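Local structure of chloramphenicol acetyltransferase (Aliivibrio fischeri, 6PXA) at residues B[27-33]-B[73-79]; B[80-86]-B[130-136]; B[88-94]-B[114-118]. The protein probably transfers the acetyl group of acetyl-CoA to the 3-hydroxyl of chloramphenicol, and binds taurocholic acid between its subunits. All blocks are in the same frame, centred on the assembly; numbering follows the deposited sequence.

Contacts 1 and 2 join neighbouring coils of a left-handed parallel beta-helix, the fold of hexapeptide-repeat acyltransferases. They come in series along the chain, centres 13 Å apart. Strand 78-80, which ends contact 1, runs through a turn into strand 84-86 of contact 2. Ser78 O and Ile130 N are 2.8 Å apart, a probable hydrogen bond, so 73-79 and 130-136 lie on adjacent coils of one stack. Contact 3 falls between the two segments of contact 2, in loops on both sides of helix 105-108, its centre 22 Å from contact 2 and 28 Å from contact 1. Contacts 1 and 3 supply opposite halves of equivalent taurocholate sites, so each ligand sits between two subunits.

Contact 1. Residues B[27-33]-B[73-79]. With TCH (taurocholic acid), chain M.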
loop_
_atom_site.group_PDB
_atom_site.type_symbol
_atom_site.label_atom_id
_atom_site.label_comp_id
_atom_site.label_asym_id
_atom_site.label_seq_id
_atom_site.Cartn_x
_atom_site.Cartn_y
_atom_site.Cartn_z
ATOM N N VAL B 27 8.666 -4.759 -23.564
ATOM C CA VAL B 27 9.619 -4.045 -22.718
ATOM C C VAL B 27 10.893 -3.774 -23.507
ATOM O O VAL B 27 11.443 -4.684 -24.136
ATOM C CB VAL B 27 9.958 -4.821 -21.429
ATOM C CG1 VAL B 27 10.849 -3.978 -20.556
ATOM C CG2 VAL B 27 8.708 -5.215 -20.682
ATOM N N GLY B 28 11.383 -2.531 -23.437
ATOM C CA GLY B 28 12.561 -2.125 -24.177
ATOM C C GLY B 28 13.880 -2.372 -23.440
ATOM O O GLY B 28 13.934 -2.775 -22.268
ATOM N N ASP B 29 14.969 -2.084 -24.158
ATOM C CA ASP B 29 16.302 -2.457 -23.699
ATOM C C ASP B 29 16.628 -1.866 -22.332
ATOM O O ASP B 29 16.262 -0.724 -22.025
ATOM C CB ASP B 29 17.367 -1.985 -24.684
ATOM C CG ASP B 29 17.183 -2.543 -26.076
ATOM O OD1 ASP B 29 16.663 -3.655 -26.225
ATOM O OD2 ASP B 29 17.599 -1.861 -27.018
ATOM N N TYR B 30 17.338 -2.665 -21.527
ATOM C CA TYR B 30 17.978 -2.297 -20.258
ATOM C C TYR B 30 16.998 -2.111 -19.104
ATOM O O TYR B 30 17.387 -2.258 -17.948
ATOM C CB TYR B 30 18.863 -1.057 -20.460
ATOM C CG TYR B 30 20.021 -1.358 -21.413
ATOM C CD1 TYR B 30 21.101 -2.117 -20.991
ATOM C CD2 TYR B 30 20.009 -0.916 -22.724
ATOM C CE1 TYR B 30 22.141 -2.422 -21.836
ATOM C CE2 TYR B 30 21.057 -1.211 -23.597
ATOM C CZ TYR B 30 22.120 -1.968 -23.144
ATOM O OH TYR B 30 23.166 -2.274 -23.994
ATOM N N SER B 31 15.725 -1.846 -19.385
ATOM C CA SER B 31 14.749 -1.738 -18.305
ATOM C C SER B 31 14.778 -2.979 -17.421
ATOM O O SER B 31 14.868 -4.113 -17.913
ATOM C CB SER B 31 13.358 -1.529 -18.899
ATOM O OG SER B 31 13.391 -0.384 -19.712
ATOM N N TYR B 32 14.711 -2.755 -16.100
ATOM C CA TYR B 32 14.893 -3.815 -15.121
ATOM C C TYR B 32 13.868 -3.693 -14.001
ATOM O O TYR B 32 13.357 -2.610 -13.703
ATOM C CB TYR B 32 16.304 -3.772 -14.491
ATOM C CG TYR B 32 16.524 -2.593 -13.544
ATOM C CD1 TYR B 32 17.024 -1.378 -14.013
ATOM C CD2 TYR B 32 16.229 -2.691 -12.186
ATOM C CE1 TYR B 32 17.214 -0.306 -13.164
ATOM C CE2 TYR B 32 16.412 -1.614 -11.329
ATOM C CZ TYR B 32 16.917 -0.433 -11.818
ATOM O OH TYR B 32 17.118 0.646 -10.983
ATOM N N TYR B 33 13.634 -4.817 -13.329
ATOM C CA TYR B 33 12.816 -4.877 -12.121
ATOM C C TYR B 33 13.698 -5.356 -10.975
ATOM O O TYR B 33 14.316 -6.423 -11.070
ATOM C CB TYR B 33 11.622 -5.822 -12.326
ATOM C CG TYR B 33 10.748 -6.084 -11.103
ATOM C CD1 TYR B 33 10.153 -5.037 -10.413
ATOM C CD2 TYR B 33 10.495 -7.383 -10.661
ATOM C CE1 TYR B 33 9.331 -5.268 -9.294
ATOM C CE2 TYR B 33 9.673 -7.618 -9.531
ATOM C CZ TYR B 33 9.101 -6.541 -8.859
ATOM O OH TYR B 33 8.287 -6.719 -7.740
ATOM N N ILE B 73 6.502 -0.885 -22.099
ATOM C CA ILE B 73 7.503 -0.215 -21.275
ATOM C C ILE B 73 8.701 0.117 -22.157
ATOM O O ILE B 73 9.106 -0.687 -23.010
ATOM C CB ILE B 73 7.913 -1.089 -20.074
ATOM C CG1 ILE B 73 6.730 -1.254 -19.112
ATOM C CG2 ILE B 73 9.099 -0.487 -19.358
ATOM C CD1 ILE B 73 6.907 -2.366 -18.072
ATOM N N GLY B 74 9.223 1.328 -21.986
ATOM C CA GLY B 74 10.283 1.835 -22.822
ATOM C C GLY B 74 11.634 1.297 -22.416
ATOM O O GLY B 74 11.759 0.248 -21.781
ATOM N N LYS B 75 12.663 2.013 -22.852
ATOM C CA LYS B 75 14.047 1.688 -22.563
ATOM C C LYS B 75 14.514 2.435 -21.323
ATOM O O LYS B 75 14.019 3.521 -21.007
ATOM C CB LYS B 75 14.940 2.066 -23.740
ATOM C CG LYS B 75 14.546 1.414 -25.057
ATOM C CD LYS B 75 15.283 2.071 -26.207
ATOM C CE LYS B 75 14.928 1.462 -27.528
ATOM N NZ LYS B 75 15.735 2.092 -28.632
ATOM N N PHE B 76 15.482 1.842 -20.627
ATOM C CA PHE B 76 16.195 2.529 -19.560
ATOM C C PHE B 76 15.278 2.885 -18.395
ATOM O O PHE B 76 15.454 3.925 -17.747
ATOM C CB PHE B 76 16.883 3.774 -20.104
ATOM C CG PHE B 76 18.025 3.466 -21.033
ATOM C CD1 PHE B 76 19.146 2.819 -20.570
ATOM C CD2 PHE B 76 17.965 3.797 -22.378
ATOM C CE1 PHE B 76 20.211 2.525 -21.427
ATOM C CE2 PHE B 76 19.034 3.511 -23.235
ATOM C CZ PHE B 76 20.146 2.871 -22.756
ATOM N N CYS B 77 14.288 2.038 -18.136
ATOM C CA CYS B 77 13.359 2.261 -17.044
ATOM C C CYS B 77 13.819 1.503 -15.812
ATOM O O CYS B 77 14.384 0.411 -15.903
ATOM C CB CYS B 77 11.935 1.833 -17.413
ATOM S SG CYS B 77 11.169 2.930 -18.594
ATOM N N SER B 78 13.580 2.107 -14.663
ATOM C CA SER B 78 13.960 1.547 -13.366
ATOM C C SER B 78 12.673 1.286 -12.614
ATOM O O SER B 78 11.961 2.233 -12.270
ATOM C CB SER B 78 14.862 2.499 -12.576
ATOM O OG SER B 78 16.086 2.711 -13.268
ATOM N N ILE B 79 12.362 0.015 -12.381
ATOM C CA ILE B 79 11.111 -0.377 -11.734
ATOM C C ILE B 79 11.434 -0.987 -10.370
ATOM O O ILE B 79 12.005 -2.084 -10.283
ATOM C CB ILE B 79 10.293 -1.339 -12.607
ATOM C CG1 ILE B 79 9.971 -0.669 -13.955
ATOM C CG2 ILE B 79 9.020 -1.734 -11.864
ATOM C CD1 ILE B 79 9.024 -1.481 -14.825
HETATM C C1 TCH M . 23.688 -0.432 -2.575
HETATM C C2 TCH M . 25.043 -1.096 -3.015
HETATM C C3 TCH M . 26.089 -0.008 -3.397
HETATM O O3 TCH M . 27.210 -0.621 -3.905
HETATM C C4 TCH M . 25.545 1.035 -4.448
HETATM C C5 TCH M . 24.168 1.632 -4.063
HETATM C C6 TCH M . 23.630 2.583 -5.170
HETATM C C7 TCH M . 23.023 1.824 -6.422
HETATM O O7 TCH M . 24.054 1.270 -7.166
HETATM C C8 TCH M . 22.025 0.722 -5.995
HETATM C C9 TCH M . 22.697 -0.246 -4.936
HETATM C C10 TCH M . 23.138 0.518 -3.668
HETATM C C11 TCH M . 21.730 -1.410 -4.637
HETATM C C12 TCH M . 21.214 -2.100 -5.795
HETATM O O12 TCH M . 22.196 -2.880 -6.425
HETATM C C13 TCH M . 20.675 -1.072 -6.950
HETATM C C14 TCH M . 21.624 -0.149 -7.236
HETATM C C15 TCH M . 20.928 0.777 -8.349
HETATM C C16 TCH M . 20.214 -0.187 -9.166
HETATM C C17 TCH M . 20.373 -1.553 -8.473
HETATM C C18 TCH M . 19.398 -0.413 -6.404
HETATM C C19 TCH M . 21.921 1.229 -3.056
HETATM O O1S TCH M . 23.415 -3.687 -16.534
HETATM C C20 TCH M . 19.195 -2.377 -8.708
HETATM C C21 TCH M . 19.229 -3.782 -8.043
HETATM C C22 TCH M . 19.251 -2.654 -10.230
HETATM C C23 TCH M . 20.397 -3.580 -10.617
HETATM C C24 TCH M . 20.420 -3.774 -12.126
HETATM N N24 TCH M . 21.045 -2.777 -12.958
HETATM O O24 TCH M . 19.920 -4.720 -12.611
HETATM C C25 TCH M . 21.089 -2.945 -14.399
HETATM C C26 TCH M . 21.955 -1.819 -14.936
HETATM S S26 TCH M . 22.591 -2.257 -16.577
HETATM O O2S TCH M . 21.258 -2.450 -17.529
HETATM O O3S TCH M . 23.557 -1.007 -17.052
#
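Ser31 OG lies between two backbone groups of the facing turn: it donates to Gly74 O at 2.7 Å and accepts from Cys77 N at 3.0 Å, the latter bond nearly straight (163° at the hydrogen). Turns stacked in this way are the corners of a left-handed parallel beta-helix, the fold of hexapeptide-repeat acyltransferases; here the type II turn from Gly28 to Ser31 sits against the turn of the next coil. A chi1 of -57° sets OG anti to the carbonyl carbon and beside the backbone N, which directs it across to the neighbouring coil. Next to it, Phe76 N donates to Asp29 O (3.0 Å), approaching almost end-on to the carbonyl.

Beyond the corner the strands run parallel, and Tyr32 uses both of its backbone polar groups: its N donates to Cys77 O and its O accepts from Ile79 N. The Tyr30 and Phe76 rings extend side by side with planes only 6° apart, yet their centroids are 5.2 Å apart and they barely overlap. Phe101 of the second subunit meets Phe76 edge-to-face, and Phe108 of that subunit meets Tyr30, which brings the corner into the subunit interface.

Tyr30 and Tyr32 belong to a taurocholate pocket. A sulfonate oxygen, O2S, lies at the edge of the Tyr30 ring. Tyr32 presents one ring face to the bile acid side chain, with ligand C22 lying over it, while Ser78 CA makes an off-centre CH-pi contact with the ring, 4.2 Å from its centroid.

Contact 2. Residues B[80-86]-B[130-136]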
loop_
_atom_site.group_PDB
_atom_site.type_symbol
_atom_site.label_atom_id
_atom_site.label_comp_id
_atom_site.label_asym_id
_atom_site.label_seq_id
_atom_site.Cartn_x
_atom_site.Cartn_y
_atom_site.Cartn_z
ATOM N N ALA B 80 11.030 -0.306 -9.295
ATOM C CA ALA B 80 11.393 -0.747 -7.951
ATOM C C ALA B 80 10.423 -1.798 -7.406
ATOM O O ALA B 80 9.342 -2.042 -7.958
ATOM C CB ALA B 80 11.473 0.446 -6.988
ATOM N N SER B 81 10.816 -2.400 -6.279
ATOM C CA SER B 81 10.133 -3.590 -5.770
ATOM C C SER B 81 8.660 -3.303 -5.487
ATOM O O SER B 81 8.300 -2.233 -4.983
ATOM C CB SER B 81 10.822 -4.087 -4.505
ATOM O OG SER B 81 10.413 -5.406 -4.161
ATOM N N GLY B 82 7.803 -4.256 -5.846
ATOM C CA GLY B 82 6.388 -4.140 -5.565
ATOM C C GLY B 82 5.622 -3.148 -6.409
ATOM O O GLY B 82 4.413 -2.994 -6.202
ATOM N N ALA B 83 6.268 -2.457 -7.338
ATOM C CA ALA B 83 5.517 -1.641 -8.277
ATOM C C ALA B 83 4.522 -2.519 -9.043
ATOM O O ALA B 83 4.783 -3.692 -9.323
ATOM C CB ALA B 83 6.474 -0.917 -9.227
ATOM N N THR B 84 3.340 -1.980 -9.302
ATOM C CA THR B 84 2.223 -2.779 -9.792
ATOM C C THR B 84 1.580 -2.098 -10.989
ATOM O O THR B 84 1.266 -0.897 -10.940
ATOM C CB THR B 84 1.179 -3.004 -8.684
ATOM O OG1 THR B 84 1.775 -3.770 -7.624
ATOM C CG2 THR B 84 -0.003 -3.782 -9.227
ATOM N N PHE B 85 1.412 -2.865 -12.068
ATOM C CA PHE B 85 0.659 -2.458 -13.253
ATOM C C PHE B 85 -0.672 -3.199 -13.265
ATOM O O PHE B 85 -0.717 -4.430 -13.397
ATOM C CB PHE B 85 1.461 -2.734 -14.521
ATOM C CG PHE B 85 2.780 -2.010 -14.539
ATOM C CD1 PHE B 85 2.855 -0.696 -14.980
ATOM C CD2 PHE B 85 3.928 -2.629 -14.070
ATOM C CE1 PHE B 85 4.065 -0.021 -14.974
ATOM C CE2 PHE B 85 5.143 -1.962 -14.052
ATOM C CZ PHE B 85 5.204 -0.645 -14.519
ATOM N N MET B 86 -1.752 -2.459 -13.112
ATOM C CA MET B 86 -3.071 -3.083 -13.105
ATOM C C MET B 86 -3.595 -3.161 -14.532
ATOM O O MET B 86 -3.773 -2.127 -15.183
ATOM C CB MET B 86 -4.025 -2.301 -12.214
ATOM C CG MET B 86 -3.546 -2.265 -10.735
ATOM S SD MET B 86 -3.663 -3.796 -9.838
ATOM C CE MET B 86 -5.419 -3.761 -9.442
ATOM N N ILE B 130 10.234 4.232 -11.461
ATOM C CA ILE B 130 8.965 3.926 -10.791
ATOM C C ILE B 130 9.288 3.378 -9.406
ATOM O O ILE B 130 9.782 2.250 -9.266
ATOM C CB ILE B 130 8.094 2.937 -11.592
ATOM C CG1 ILE B 130 7.784 3.495 -12.990
ATOM C CG2 ILE B 130 6.801 2.592 -10.828
ATOM C CD1 ILE B 130 6.939 2.593 -13.835
ATOM N N GLY B 131 8.984 4.167 -8.386
ATOM C CA GLY B 131 9.344 3.822 -7.029
ATOM C C GLY B 131 8.571 2.636 -6.483
ATOM O O GLY B 131 7.606 2.119 -7.074
ATOM N N SER B 132 8.993 2.233 -5.280
ATOM C CA SER B 132 8.535 0.984 -4.694
ATOM C C SER B 132 7.052 1.072 -4.368
ATOM O O SER B 132 6.579 2.082 -3.843
ATOM C CB SER B 132 9.330 0.653 -3.435
ATOM O OG SER B 132 8.977 -0.645 -2.953
ATOM N N GLU B 133 6.312 0.034 -4.746
ATOM C CA GLU B 133 4.909 -0.127 -4.361
ATOM C C GLU B 133 4.012 0.949 -4.960
ATOM O O GLU B 133 2.852 1.129 -4.532
ATOM C CB GLU B 133 4.785 -0.176 -2.815
ATOM C CG GLU B 133 5.372 -1.461 -2.255
ATOM C CD GLU B 133 5.143 -1.654 -0.757
ATOM O OE1 GLU B 133 5.913 -2.425 -0.187
ATOM O OE2 GLU B 133 4.206 -1.068 -0.176
ATOM N N ALA B 134 4.483 1.633 -5.999
ATOM C CA ALA B 134 3.582 2.473 -6.756
ATOM C C ALA B 134 2.602 1.567 -7.489
ATOM O O ALA B 134 2.899 0.399 -7.773
ATOM C CB ALA B 134 4.347 3.362 -7.749
ATOM N N MET B 135 1.399 2.072 -7.704
ATOM C CA MET B 135 0.381 1.340 -8.442
ATOM C C MET B 135 -0.062 2.155 -9.643
ATOM O O MET B 135 -0.565 3.276 -9.483
ATOM C CB MET B 135 -0.818 1.003 -7.567
ATOM C CG MET B 135 -1.562 -0.210 -8.094
ATOM S SD MET B 135 -3.188 -0.468 -7.349
ATOM C CE MET B 135 -2.762 -1.766 -6.179
ATOM N N ILE B 136 0.081 1.562 -10.825
ATOM C CA ILE B 136 -0.218 2.180 -12.120
ATOM C C ILE B 136 -1.549 1.612 -12.623
ATOM O O ILE B 136 -1.649 0.417 -12.926
ATOM C CB ILE B 136 0.899 1.902 -13.133
ATOM C CG1 ILE B 136 2.266 2.259 -12.558
ATOM C CG2 ILE B 136 0.675 2.693 -14.396
ATOM C CD1 ILE B 136 2.372 3.713 -12.211
HETATM O O HOH W 1 -1.714 -0.569 -15.689
#
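Phe85 and Ile136 lie side by side, pointing the same way from adjacent parallel strands. From Phe85 CB the chain turns to set CG anti to the carbonyl carbon (chi1 -59°), which leans the ring toward Ile136. Its CD1 touches Ile136 CB at 3.7 Å, CE1 meets Ile136 CG1, and the far atom CZ reaches Ile130 CD1 at 3.7 Å. That methyl comes from the opposite direction and arrives at the ring edge, near its plane.

On the face that carries Thr84 and Met135, Met135 SD meets Met86 CG at 3.8 Å. The backbone ladder fixes this register: Ile136 N donates to Thr84 O at 2.7 Å and Met86 N to Ile136 O at 2.9 Å, with angles at hydrogen of 170° and 174°. At the corner, Ser132 OG donates to Ser81 O (2.7 Å), approaching tilted from the carbonyl plane.

Glu133 lies at the trimer interface: its carboxylate forms salt bridges with Arg151 of its own chain and Arg48 of the second subunit. Two stacked type II turns, Ala80 to Ala83 and Gly131 to Ala134, leading into parallel strands with an apolar inner face, are characteristic of the hexapeptide-repeat left-handed beta-helix.

Contact 3. Residues B[88-94]-B[114-118]; sequences AGNQGHR and DGFQR. With TCH (taurocholic acid), chain R.
Asn90 and the backbone of 115-117 carry the hydrogen bonding. Asn90 ND2 donates to Gly115 O at 2.9 Å, with that oxygen close to the amide plane. Asn90 OD1 accepts from Gln117 N (3.0 Å, 166° at the hydrogen) and, in an Asx turn, from Gly92 N (3.0 Å). These donors reach OD1 from opposite faces of the amide, so three bonds limit its rotation. A chi1 of 67° folds the amide back so that OD1 reaches Gly92 N while ND2 faces Gly115 O. Water 2 adds a bridge, donating to Gly92 O and accepting from Gly115 N.

The second kind is a stack of flat groups. The Arg94 guanidinium and Gln117 amide planes are 7° apart, with Gln117 CD 3.3 Å above the guanidinium plane and offset toward its rim; Asp96 pairs with Arg94 NH2.

Ring-edge and ligand contacts make up the rest. The Phe116 ring turns its edge to Ala88 O, 3.3 Å from CE1. Gln91, Gly92 and Phe116 belong to the taurocholate pocket, so the two loops form part of its wall: Phe116 CB is 3.9 Å from ligand C6, and Gln91 O approaches C15 at 3.3 Å.

His93 stacks on Trp129 of the third subunit. Segment 88-94 follows strand 84-86, and segment 114-118 leads toward strand 122-124; together they close the base of the excursion that carries helix 105-108.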
loop_
_atom_site.group_PDB
_atom_site.type_symbol
_atom_site.label_atom_id
_atom_site.label_comp_id
_atom_site.label_asym_id
_atom_site.label_seq_id
_atom_site.Cartn_x
_atom_site.Cartn_y
_atom_site.Cartn_z
ATOM N N ALA B 88 -6.335 -5.304 -17.488
ATOM C CA ALA B 88 -7.709 -5.793 -17.645
ATOM C C ALA B 88 -8.765 -4.720 -17.402
ATOM O O ALA B 88 -9.911 -5.042 -17.060
ATOM C CB ALA B 88 -7.990 -7.010 -16.751
ATOM N N GLY B 89 -8.424 -3.453 -17.614
ATOM C CA GLY B 89 -9.447 -2.412 -17.620
ATOM C C GLY B 89 -10.313 -2.415 -16.385
ATOM O O GLY B 89 -9.825 -2.504 -15.250
ATOM N N ASN B 90 -11.623 -2.329 -16.582
ATOM C CA ASN B 90 -12.540 -2.316 -15.447
ATOM C C ASN B 90 -12.813 -3.701 -14.886
ATOM O O ASN B 90 -13.667 -3.825 -14.005
ATOM C CB ASN B 90 -13.866 -1.657 -15.844
ATOM C CG ASN B 90 -14.662 -2.471 -16.885
ATOM O OD1 ASN B 90 -14.188 -3.474 -17.421
ATOM N ND2 ASN B 90 -15.885 -2.026 -17.160
ATOM N N GLN B 91 -12.147 -4.741 -15.394
ATOM C CA GLN B 91 -12.377 -6.122 -14.952
ATOM C C GLN B 91 -13.867 -6.478 -14.878
ATOM O O GLN B 91 -14.286 -7.255 -14.019
ATOM C CB GLN B 91 -11.697 -6.378 -13.608
ATOM C CG GLN B 91 -10.198 -6.194 -13.646
ATOM C CD GLN B 91 -9.525 -6.500 -12.302
ATOM O OE1 GLN B 91 -10.057 -7.251 -11.476
ATOM N NE2 GLN B 91 -8.348 -5.923 -12.091
ATOM N N GLY B 92 -14.675 -5.931 -15.792
ATOM C CA GLY B 92 -16.087 -6.260 -15.889
ATOM C C GLY B 92 -17.026 -5.477 -14.990
ATOM O O GLY B 92 -18.239 -5.727 -15.035
ATOM N N HIS B 93 -16.513 -4.543 -14.182
ATOM C CA HIS B 93 -17.317 -3.755 -13.249
ATOM C C HIS B 93 -17.676 -2.431 -13.902
ATOM O O HIS B 93 -16.779 -1.625 -14.185
ATOM C CB HIS B 93 -16.544 -3.486 -11.940
ATOM C CG HIS B 93 -16.062 -4.722 -11.253
ATOM N ND1 HIS B 93 -16.875 -5.489 -10.447
ATOM C CD2 HIS B 93 -14.852 -5.328 -11.252
ATOM C CE1 HIS B 93 -16.186 -6.520 -9.985
ATOM N NE2 HIS B 93 -14.957 -6.446 -10.462
ATOM N N ARG B 94 -18.982 -2.175 -14.118
ATOM C CA ARG B 94 -19.419 -0.960 -14.806
ATOM C C ARG B 94 -20.027 -0.026 -13.775
ATOM O O ARG B 94 -21.143 -0.273 -13.295
ATOM C CB ARG B 94 -20.430 -1.249 -15.929
ATOM C CG ARG B 94 -19.886 -2.073 -17.057
ATOM C CD ARG B 94 -19.423 -1.291 -18.315
ATOM N NE ARG B 94 -20.267 -0.181 -18.773
ATOM C CZ ARG B 94 -20.694 -0.005 -20.022
ATOM N NH1 ARG B 94 -20.410 -0.896 -20.979
ATOM N NH2 ARG B 94 -21.421 1.068 -20.316
ATOM N N ASP B 114 -22.087 -8.805 -20.528
ATOM C CA ASP B 114 -20.676 -8.622 -20.203
ATOM C C ASP B 114 -20.353 -7.131 -20.132
ATOM O O ASP B 114 -20.496 -6.424 -21.134
ATOM C CB ASP B 114 -19.844 -9.317 -21.285
ATOM C CG ASP B 114 -18.349 -9.167 -21.092
ATOM O OD1 ASP B 114 -17.905 -8.762 -20.000
ATOM O OD2 ASP B 114 -17.608 -9.452 -22.062
ATOM N N GLY B 115 -19.905 -6.651 -18.963
ATOM C CA GLY B 115 -19.546 -5.258 -18.792
ATOM C C GLY B 115 -18.073 -4.943 -18.959
ATOM O O GLY B 115 -17.655 -3.816 -18.664
ATOM N N PHE B 116 -17.264 -5.902 -19.386
ATOM C CA PHE B 116 -15.860 -5.610 -19.640
ATOM C C PHE B 116 -15.711 -4.481 -20.649
ATOM O O PHE B 116 -16.291 -4.522 -21.746
ATOM C CB PHE B 116 -15.127 -6.846 -20.167
ATOM C CG PHE B 116 -13.677 -6.574 -20.508
ATOM C CD1 PHE B 116 -12.769 -6.290 -19.515
ATOM C CD2 PHE B 116 -13.245 -6.557 -21.834
ATOM C CE1 PHE B 116 -11.450 -6.017 -19.820
ATOM C CE2 PHE B 116 -11.926 -6.291 -22.144
ATOM C CZ PHE B 116 -11.027 -6.036 -21.142
ATOM N N GLN B 117 -14.875 -3.511 -20.302
ATOM C CA GLN B 117 -14.483 -2.429 -21.190
ATOM C C GLN B 117 -12.970 -2.268 -21.148
ATOM O O GLN B 117 -12.381 -2.189 -20.070
ATOM C CB GLN B 117 -15.148 -1.115 -20.793
ATOM C CG GLN B 117 -16.610 -1.039 -21.206
ATOM C CD GLN B 117 -17.197 0.313 -20.897
ATOM O OE1 GLN B 117 -17.664 1.008 -21.787
ATOM N NE2 GLN B 117 -17.151 0.709 -19.631
ATOM N N ARG B 118 -12.346 -2.244 -22.321
ATOM C CA ARG B 118 -10.930 -1.943 -22.393
ATOM C C ARG B 118 -10.677 -0.508 -21.949
ATOM O O ARG B 118 -11.516 0.381 -22.123
ATOM C CB ARG B 118 -10.412 -2.163 -23.819
ATOM C CG ARG B 118 -10.305 -3.627 -24.181
ATOM C CD ARG B 118 -9.942 -3.819 -25.604
ATOM N NE ARG B 118 -8.591 -3.379 -25.965
ATOM C CZ ARG B 118 -8.161 -3.446 -27.226
ATOM N NH1 ARG B 118 -8.980 -3.916 -28.146
ATOM N NH2 ARG B 118 -6.951 -3.051 -27.580
HETATM C C1 TCH R . -10.845 -11.733 -17.720
HETATM C C2 TCH R . -11.535 -13.015 -18.349
HETATM C C3 TCH R . -12.638 -12.610 -19.360
HETATM O O3 TCH R . -13.292 -13.745 -19.793
HETATM C C4 TCH R . -13.683 -11.608 -18.740
HETATM C C5 TCH R . -13.004 -10.367 -18.108
HETATM C C6 TCH R . -14.055 -9.440 -17.442
HETATM C C7 TCH R . -14.654 -10.003 -16.080
HETATM O O7 TCH R . -15.536 -11.042 -16.322
HETATM C C8 TCH R . -13.554 -10.484 -15.109
HETATM C C9 TCH R . -12.578 -11.470 -15.871
HETATM C C10 TCH R . -11.900 -10.804 -17.091
HETATM C C11 TCH R . -11.573 -12.054 -14.855
HETATM C C12 TCH R . -12.145 -12.612 -13.656
HETATM O O12 TCH R . -12.755 -13.869 -13.891
HETATM C C13 TCH R . -13.283 -11.651 -12.962
HETATM C C14 TCH R . -14.187 -11.269 -13.895
HETATM C C15 TCH R . -15.199 -10.330 -13.072
HETATM C C16 TCH R . -15.381 -11.093 -11.844
HETATM C C17 TCH R . -14.317 -12.204 -11.837
HETATM C C18 TCH R . -12.558 -10.446 -12.340
HETATM C C19 TCH R . -11.160 -9.539 -16.671
HETATM O O1S TCH R . -22.986 -14.513 -9.977
HETATM C C20 TCH R . -13.776 -12.362 -10.492
HETATM C C21 TCH R . -12.602 -13.380 -10.368
HETATM C C22 TCH R . -14.977 -12.874 -9.644
HETATM C C23 TCH R . -15.352 -14.333 -9.905
HETATM C C24 TCH R . -16.592 -14.639 -9.082
HETATM N N24 TCH R . -17.894 -14.480 -9.687
HETATM O O24 TCH R . -16.511 -14.984 -7.949
HETATM C C25 TCH R . -19.062 -14.760 -8.883
HETATM C C26 TCH R . -20.262 -14.118 -9.562
HETATM S S26 TCH R . -21.689 -15.158 -9.200
HETATM O O2S TCH R . -21.275 -16.696 -9.628
HETATM O O3S TCH R . -22.024 -15.072 -7.583
HETATM O O HOH W 2 -19.365 -7.833 -16.299
#